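Local atomic coordinates of uncharacterized protein (Candida albicans, PDB entry 5K04), a protein that probably serves as the non-catalytic auxiliary subunit MDM20 of the NatB N-terminal acetyltransferase complex, which acetylates the N termini of proteins. Residues S94-V97 and Y98-A101; F129-I132 and F133-N137. All blocks are in the same frame, centred on the assembly; numbering follows the deposited sequence.

Interaction 1. Residues S94-V97 and Y98-A101; sequences SSLV and YENA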
ATOM      1  N   SER A  94      -1.499  30.647  11.437  1.00 78.13           N
ATOM      2  CA  SER A  94      -0.742  30.094  10.311  1.00 83.68           C
ATOM      3  C   SER A  94      -1.377  30.444   8.970  1.00 69.86           C
ATOM      4  O   SER A  94      -0.676  30.558   7.960  1.00 62.53           O
ATOM      5  CB  SER A  94      -0.605  28.576  10.444  1.00 90.55           C
ATOM      6  OG  SER A  94      -1.858  27.934  10.317  1.00 95.32           O
ATOM      7  N   SER A  95      -2.697  30.626   8.941  1.00 70.80           N
ATOM      8  CA  SER A  95      -3.374  31.060   7.725  1.00 68.99           C
ATOM      9  C   SER A  95      -3.309  32.576   7.561  1.00 62.44           C
ATOM     10  O   SER A  95      -3.171  33.081   6.440  1.00 50.31           O
ATOM     11  CB  SER A  95      -4.829  30.570   7.747  1.00 68.16           C
ATOM     12  OG  SER A  95      -5.624  31.199   6.757  1.00 65.99           O
ATOM     13  N   LEU A  96      -3.390  33.315   8.670  1.00 67.96           N
ATOM     14  CA  LEU A  96      -3.452  34.770   8.600  1.00 72.91           C
ATOM     15  C   LEU A  96      -2.177  35.395   8.030  1.00 72.36           C
ATOM     16  O   LEU A  96      -2.233  36.498   7.475  1.00 65.95           O
ATOM     17  CB  LEU A  96      -3.755  35.330   9.992  1.00 82.48           C
ATOM     18  CG  LEU A  96      -4.709  36.532  10.041  1.00 87.62           C
ATOM     19  CD1 LEU A  96      -5.969  36.251   9.216  1.00 81.20           C
ATOM     20  CD2 LEU A  96      -5.064  36.862  11.485  1.00 88.13           C
ATOM     21  N   VAL A  97      -1.025  34.732   8.164  1.00 69.61           N
ATOM     22  CA  VAL A  97       0.207  35.287   7.605  1.00 71.89           C
ATOM     23  C   VAL A  97       0.085  35.431   6.096  1.00 64.71           C
ATOM     24  O   VAL A  97       0.421  36.471   5.521  1.00 61.78           O
ATOM     25  CB  VAL A  97       1.418  34.417   7.982  1.00 80.39           C
ATOM     26  CG1 VAL A  97       2.705  35.202   7.757  1.00 83.67           C
ATOM     27  CG2 VAL A  97       1.327  33.964   9.411  1.00 86.90           C
ATOM     28  N   TYR A  98      -0.398  34.376   5.432  1.00 67.85           N
ATOM     29  CA  TYR A  98      -0.556  34.420   3.984  1.00 58.67           C
ATOM     30  C   TYR A  98      -1.684  35.363   3.580  1.00 56.55           C
ATOM     31  O   TYR A  98      -1.523  36.167   2.651  1.00 52.16           O
ATOM     32  CB  TYR A  98      -0.813  33.015   3.452  1.00 58.90           C
ATOM     33  CG  TYR A  98       0.408  32.124   3.302  1.00 55.52           C
ATOM     34  CD1 TYR A  98       1.218  32.214   2.181  1.00 53.01           C
ATOM     35  CD2 TYR A  98       0.713  31.149   4.247  1.00 54.16           C
ATOM     36  CE1 TYR A  98       2.322  31.382   2.019  1.00 56.52           C
ATOM     37  CE2 TYR A  98       1.806  30.309   4.086  1.00 50.48           C
ATOM     38  CZ  TYR A  98       2.610  30.436   2.970  1.00 53.61           C
ATOM     39  OH  TYR A  98       3.701  29.616   2.800  1.00 57.29           O
ATOM     40  N   GLU A  99      -2.831  35.279   4.269  1.00 64.44           N
ATOM     41  CA  GLU A  99      -3.983  36.116   3.932  1.00 60.60           C
ATOM     42  C   GLU A  99      -3.650  37.594   4.065  1.00 59.09           C
ATOM     43  O   GLU A  99      -4.056  38.410   3.230  1.00 53.97           O
ATOM     44  CB  GLU A  99      -5.176  35.774   4.825  1.00 58.52           C
ATOM     45  CG  GLU A  99      -5.677  34.346   4.715  1.00 63.76           C
ATOM     46  CD  GLU A  99      -6.867  34.071   5.619  1.00 61.33           C
ATOM     47  OE1 GLU A  99      -7.865  34.817   5.540  1.00 62.15           O
ATOM     48  OE2 GLU A  99      -6.795  33.119   6.422  1.00 60.84           O
ATOM     49  N   ASN A 100      -2.925  37.957   5.121  1.00 63.48           N
ATOM     50  CA  ASN A 100      -2.528  39.349   5.290  1.00 61.93           C
ATOM     51  C   ASN A 100      -1.626  39.795   4.150  1.00 62.84           C
ATOM     52  O   ASN A 100      -1.749  40.920   3.656  1.00 63.75           O
ATOM     53  CB  ASN A 100      -1.837  39.540   6.643  1.00 66.71           C
ATOM     54  CG  ASN A 100      -2.814  39.489   7.820  1.00 65.21           C
ATOM     55  OD1 ASN A 100      -4.012  39.736   7.665  1.00 61.50           O
ATOM     56  ND2 ASN A 100      -2.300  39.163   9.000  1.00 68.88           N
ATOM     57  N   ALA A 101      -0.729  38.912   3.701  1.00 66.57           N
ATOM     58  CA  ALA A 101       0.177  39.263   2.609  1.00 65.52           C
ATOM     59  C   ALA A 101      -0.578  39.429   1.294  1.00 66.31           C
ATOM     60  O   ALA A 101      -0.305  40.356   0.523  1.00 63.69           O
ATOM     61  CB  ALA A 101       1.267  38.197   2.469  1.00 52.00           C
TER
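Three successive i to i+4 backbone hydrogen bonds tie S94-V97 to Y98-A101 within helix 91-104. N100 N reaches L96 O at 2.9 Å. The bond from E99 N to S95 O is almost straight, at 172°, and A101 N to V97 O completes the set. The side chains of S95 and E99, one turn apart, find their sound polar partners on helix 126-138: R131 NE is hydrogen-bonded to S95 OG, and the hydroxyl of Y135 to E99 OE1. S95 OG is set for this by a first torsion that places it opposite the backbone N (chi1 167°); its modelled approach to the E99 carboxylate is too short to be trusted. The E99 chain, extended beyond CG, brings that CG to 3.3 Å from S95 O.

On the more exposed flank the side chains of L96 and N100 cross at a slant, with L96 CG 3.7 Å from N100 ND2. The ring of Y98 swings back along the helix until the edge at CD2 lies 4.0 Å from S94 O, near the ring plane. That ring stacks on W116 of helix 109-120 and also touches I78 of helix 75-87, while V97 and N100 meet L68 of helix 58-69. Such packing within an all-helical array is consistent with the TPR relationship of the family. S95 and E99, themselves against W116, direct oxygens to helix 126-138, where R131, in a long, weak ion pair with E99, may partly balance its charge.

Interaction 2. Residues F129-I132 and F133-N137; sequences FNRI and FMYLN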
ATOM      1  N   PHE A 129      -7.000  24.189   1.477  1.00 44.06           N
ATOM      2  CA  PHE A 129      -7.016  24.099   0.019  1.00 46.58           C
ATOM      3  C   PHE A 129      -8.074  25.027  -0.560  1.00 47.84           C
ATOM      4  O   PHE A 129      -7.806  25.822  -1.467  1.00 36.57           O
ATOM      5  CB  PHE A 129      -7.305  22.663  -0.434  1.00 50.52           C
ATOM      6  CG  PHE A 129      -6.124  21.734  -0.382  1.00 63.73           C
ATOM      7  CD1 PHE A 129      -5.290  21.695   0.722  1.00 72.10           C
ATOM      8  CD2 PHE A 129      -5.884  20.851  -1.431  1.00 67.60           C
ATOM      9  CE1 PHE A 129      -4.216  20.815   0.771  1.00 73.10           C
ATOM     10  CE2 PHE A 129      -4.812  19.970  -1.393  1.00 72.79           C
ATOM     11  CZ  PHE A 129      -3.977  19.954  -0.287  1.00 74.91           C
ATOM     12  N   ASN A 130      -9.298  24.920  -0.037  1.00 49.93           N
ATOM     13  CA  ASN A 130     -10.417  25.700  -0.535  1.00 47.77           C
ATOM     14  C   ASN A 130     -10.232  27.183  -0.233  1.00 43.30           C
ATOM     15  O   ASN A 130     -10.604  28.038  -1.044  1.00 32.70           O
ATOM     16  CB  ASN A 130     -11.710  25.171   0.086  1.00 41.30           C
ATOM     17  CG  ASN A 130     -12.887  26.059  -0.188  1.00 37.38           C
ATOM     18  OD1 ASN A 130     -13.153  27.008   0.548  1.00 29.48           O
ATOM     19  ND2 ASN A 130     -13.603  25.760  -1.268  1.00 44.97           N
ATOM     20  N   ARG A 131      -9.648  27.500   0.922  1.00 46.88           N
ATOM     21  CA  ARG A 131      -9.331  28.888   1.222  1.00 48.80           C
ATOM     22  C   ARG A 131      -8.257  29.427   0.281  1.00 42.37           C
ATOM     23  O   ARG A 131      -8.361  30.557  -0.206  1.00 34.72           O
ATOM     24  CB  ARG A 131      -8.897  29.033   2.682  1.00 51.09           C
ATOM     25  CG  ARG A 131      -8.657  30.485   3.085  1.00 53.84           C
ATOM     26  CD  ARG A 131      -9.190  30.782   4.487  1.00 63.88           C
ATOM     27  NE  ARG A 131      -8.438  30.093   5.533  1.00 68.10           N
ATOM     28  CZ  ARG A 131      -8.932  29.140   6.316  1.00 74.11           C
ATOM     29  NH1 ARG A 131     -10.194  28.751   6.188  1.00 81.73           N
ATOM     30  NH2 ARG A 131      -8.159  28.578   7.234  1.00 77.18           N
ATOM     31  N   ILE A 132      -7.213  28.637   0.016  1.00 48.87           N
ATOM     32  CA  ILE A 132      -6.177  29.074  -0.917  1.00 50.83           C
ATOM     33  C   ILE A 132      -6.783  29.328  -2.283  1.00 50.02           C
ATOM     34  O   ILE A 132      -6.556  30.370  -2.909  1.00 30.94           O
ATOM     35  CB  ILE A 132      -5.055  28.032  -1.014  1.00 42.98           C
ATOM     36  CG1 ILE A 132      -4.310  27.949   0.311  1.00 43.61           C
ATOM     37  CG2 ILE A 132      -4.120  28.376  -2.181  1.00 43.56           C
ATOM     38  CD1 ILE A 132      -3.387  26.747   0.401  1.00 49.12           C
ATOM     39  N   PHE A 133      -7.572  28.368  -2.757  1.00 48.81           N
ATOM     40  CA  PHE A 133      -8.184  28.473  -4.065  1.00 41.91           C
ATOM     41  C   PHE A 133      -9.171  29.632  -4.137  1.00 40.52           C
ATOM     42  O   PHE A 133      -9.339  30.237  -5.201  1.00 32.83           O
ATOM     43  CB  PHE A 133      -8.842  27.135  -4.398  1.00 41.33           C
ATOM     44  CG  PHE A 133      -7.856  26.001  -4.525  1.00 43.48           C
ATOM     45  CD1 PHE A 133      -6.514  26.254  -4.759  1.00 45.78           C
ATOM     46  CD2 PHE A 133      -8.262  24.690  -4.420  1.00 49.97           C
ATOM     47  CE1 PHE A 133      -5.591  25.209  -4.882  1.00 39.75           C
ATOM     48  CE2 PHE A 133      -7.349  23.642  -4.544  1.00 45.73           C
ATOM     49  CZ  PHE A 133      -6.013  23.908  -4.766  1.00 44.60           C
ATOM     50  N   MET A 134      -9.808  29.977  -3.017  1.00 49.33           N
ATOM     51  CA  MET A 134     -10.703  31.128  -3.003  1.00 47.84           C
ATOM     52  C   MET A 134      -9.942  32.418  -3.306  1.00 41.22           C
ATOM     53  O   MET A 134     -10.344  33.199  -4.176  1.00 37.55           O
ATOM     54  CB  MET A 134     -11.429  31.215  -1.653  1.00 49.02           C
ATOM     55  CG  MET A 134     -12.499  32.336  -1.558  1.00 45.38           C
ATOM     56  SD  MET A 134     -11.842  33.940  -1.160  1.00 33.16           S
ATOM     57  CE  MET A 134     -11.358  33.565   0.504  1.00 53.31           C
ATOM     58  N   TYR A 135      -8.843  32.663  -2.584  1.00 53.11           N
ATOM     59  CA  TYR A 135      -8.017  33.839  -2.866  1.00 54.33           C
ATOM     60  C   TYR A 135      -7.469  33.797  -4.287  1.00 51.47           C
ATOM     61  O   TYR A 135      -7.453  34.810  -4.992  1.00 50.39           O
ATOM     62  CB  TYR A 135      -6.863  33.931  -1.868  1.00 46.02           C
ATOM     63  CG  TYR A 135      -7.253  34.443  -0.501  1.00 46.65           C
ATOM     64  CD1 TYR A 135      -7.527  35.786  -0.301  1.00 52.87           C
ATOM     65  CD2 TYR A 135      -7.317  33.589   0.598  1.00 51.73           C
ATOM     66  CE1 TYR A 135      -7.870  36.279   0.952  1.00 52.03           C
ATOM     67  CE2 TYR A 135      -7.660  34.074   1.865  1.00 54.54           C
ATOM     68  CZ  TYR A 135      -7.939  35.425   2.029  1.00 52.32           C
ATOM     69  OH  TYR A 135      -8.286  35.935   3.257  1.00 48.45           O
ATOM     70  N   LEU A 136      -7.025  32.625  -4.721  1.00 51.13           N
ATOM     71  CA  LEU A 136      -6.384  32.497  -6.019  1.00 56.26           C
ATOM     72  C   LEU A 136      -7.377  32.707  -7.156  1.00 54.68           C
ATOM     73  O   LEU A 136      -6.996  33.132  -8.253  1.00 49.11           O
ATOM     74  CB  LEU A 136      -5.727  31.122  -6.105  1.00 49.51           C
ATOM     75  CG  LEU A 136      -4.840  30.869  -7.315  1.00 53.38           C
ATOM     76  CD1 LEU A 136      -3.700  31.878  -7.350  1.00 56.74           C
ATOM     77  CD2 LEU A 136      -4.319  29.446  -7.278  1.00 45.42           C
ATOM     78  N   ASN A 137      -8.643  32.416  -6.915  1.00 51.86           N
ATOM     79  CA  ASN A 137      -9.664  32.580  -7.930  1.00 53.71           C
ATOM     80  C   ASN A 137     -10.254  33.981  -7.937  1.00 53.64           C
ATOM     81  O   ASN A 137     -10.840  34.397  -8.946  1.00 35.73           O
ATOM     82  CB  ASN A 137     -10.767  31.551  -7.705  1.00 48.19           C
ATOM     83  CG  ASN A 137     -11.844  31.626  -8.745  1.00 49.12           C
ATOM     84  OD1 ASN A 137     -11.609  31.330  -9.925  1.00 41.58           O
ATOM     85  ND2 ASN A 137     -13.048  32.011  -8.318  1.00 54.63           N
TER
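F133 N donates to F129 O at 2.9 Å, one turn back along helix 126-138. The ring of F133 lies with one face beside that same oxygen, which sits 3.0 Å above the ring plane and offset toward the rim, a contact rather than a bond. The ring gets there because CG is placed beside the backbone N (chi1 -64°), folding the phenyl back toward the preceding turn. Its CE2 also touches F129 CB at 4.2 Å, and CD1 meets I132 CG2 at 4.1 Å. Further bonds of the same i to i+4 kind join M134 N to N130 O, Y135 N to R131 O and L136 N to I132 O.

R131 and Y135 run side by side in the same direction. R131 CG packs against the ring at Y135 CE2, 3.9 Å away, whereas the guanidinium plane stands almost perpendicular to the ring, at 89°. One face of the tyrosine is covered from within its own segment by M134 CE, 3.9 Å above the ring centre.

Elsewhere F129 meets F117 edge-to-face, F133 packs on both F117 and W148, and I132 and L136 touch C113, so the helix is wedged between helices 109-120 and 143-157. These largely apolar layers also include a polar link, a hydrogen bond from N130 ND2 to S152 OG of helix 143-157. The chemistry therefore joins the helix to its neighbours by more than apolar contact: N130 bonds to one side, and Y135, whose ring also touches C113, has E99 of helix 91-104 as its hydroxyl partner.

Interactions 1 and 2 lie on helices 91-104 and 126-138, with centres about 12 Å apart, and meet directly through two probable side-chain hydrogen bonds. E99 OE1 is 2.6 Å from Y135 OH, and S95 OG is 3.3 Å from R131 NE. Each pair one turn apart on one helix, S95 with E99 and R131 with Y135, therefore faces a pair one turn apart on the other. Helix 109-120 touches both contacts, with W116 meeting Y98 as well as I132. These layers belong to the helical superstructure of the auxiliary subunit, and the partner protein chain touches neither contact.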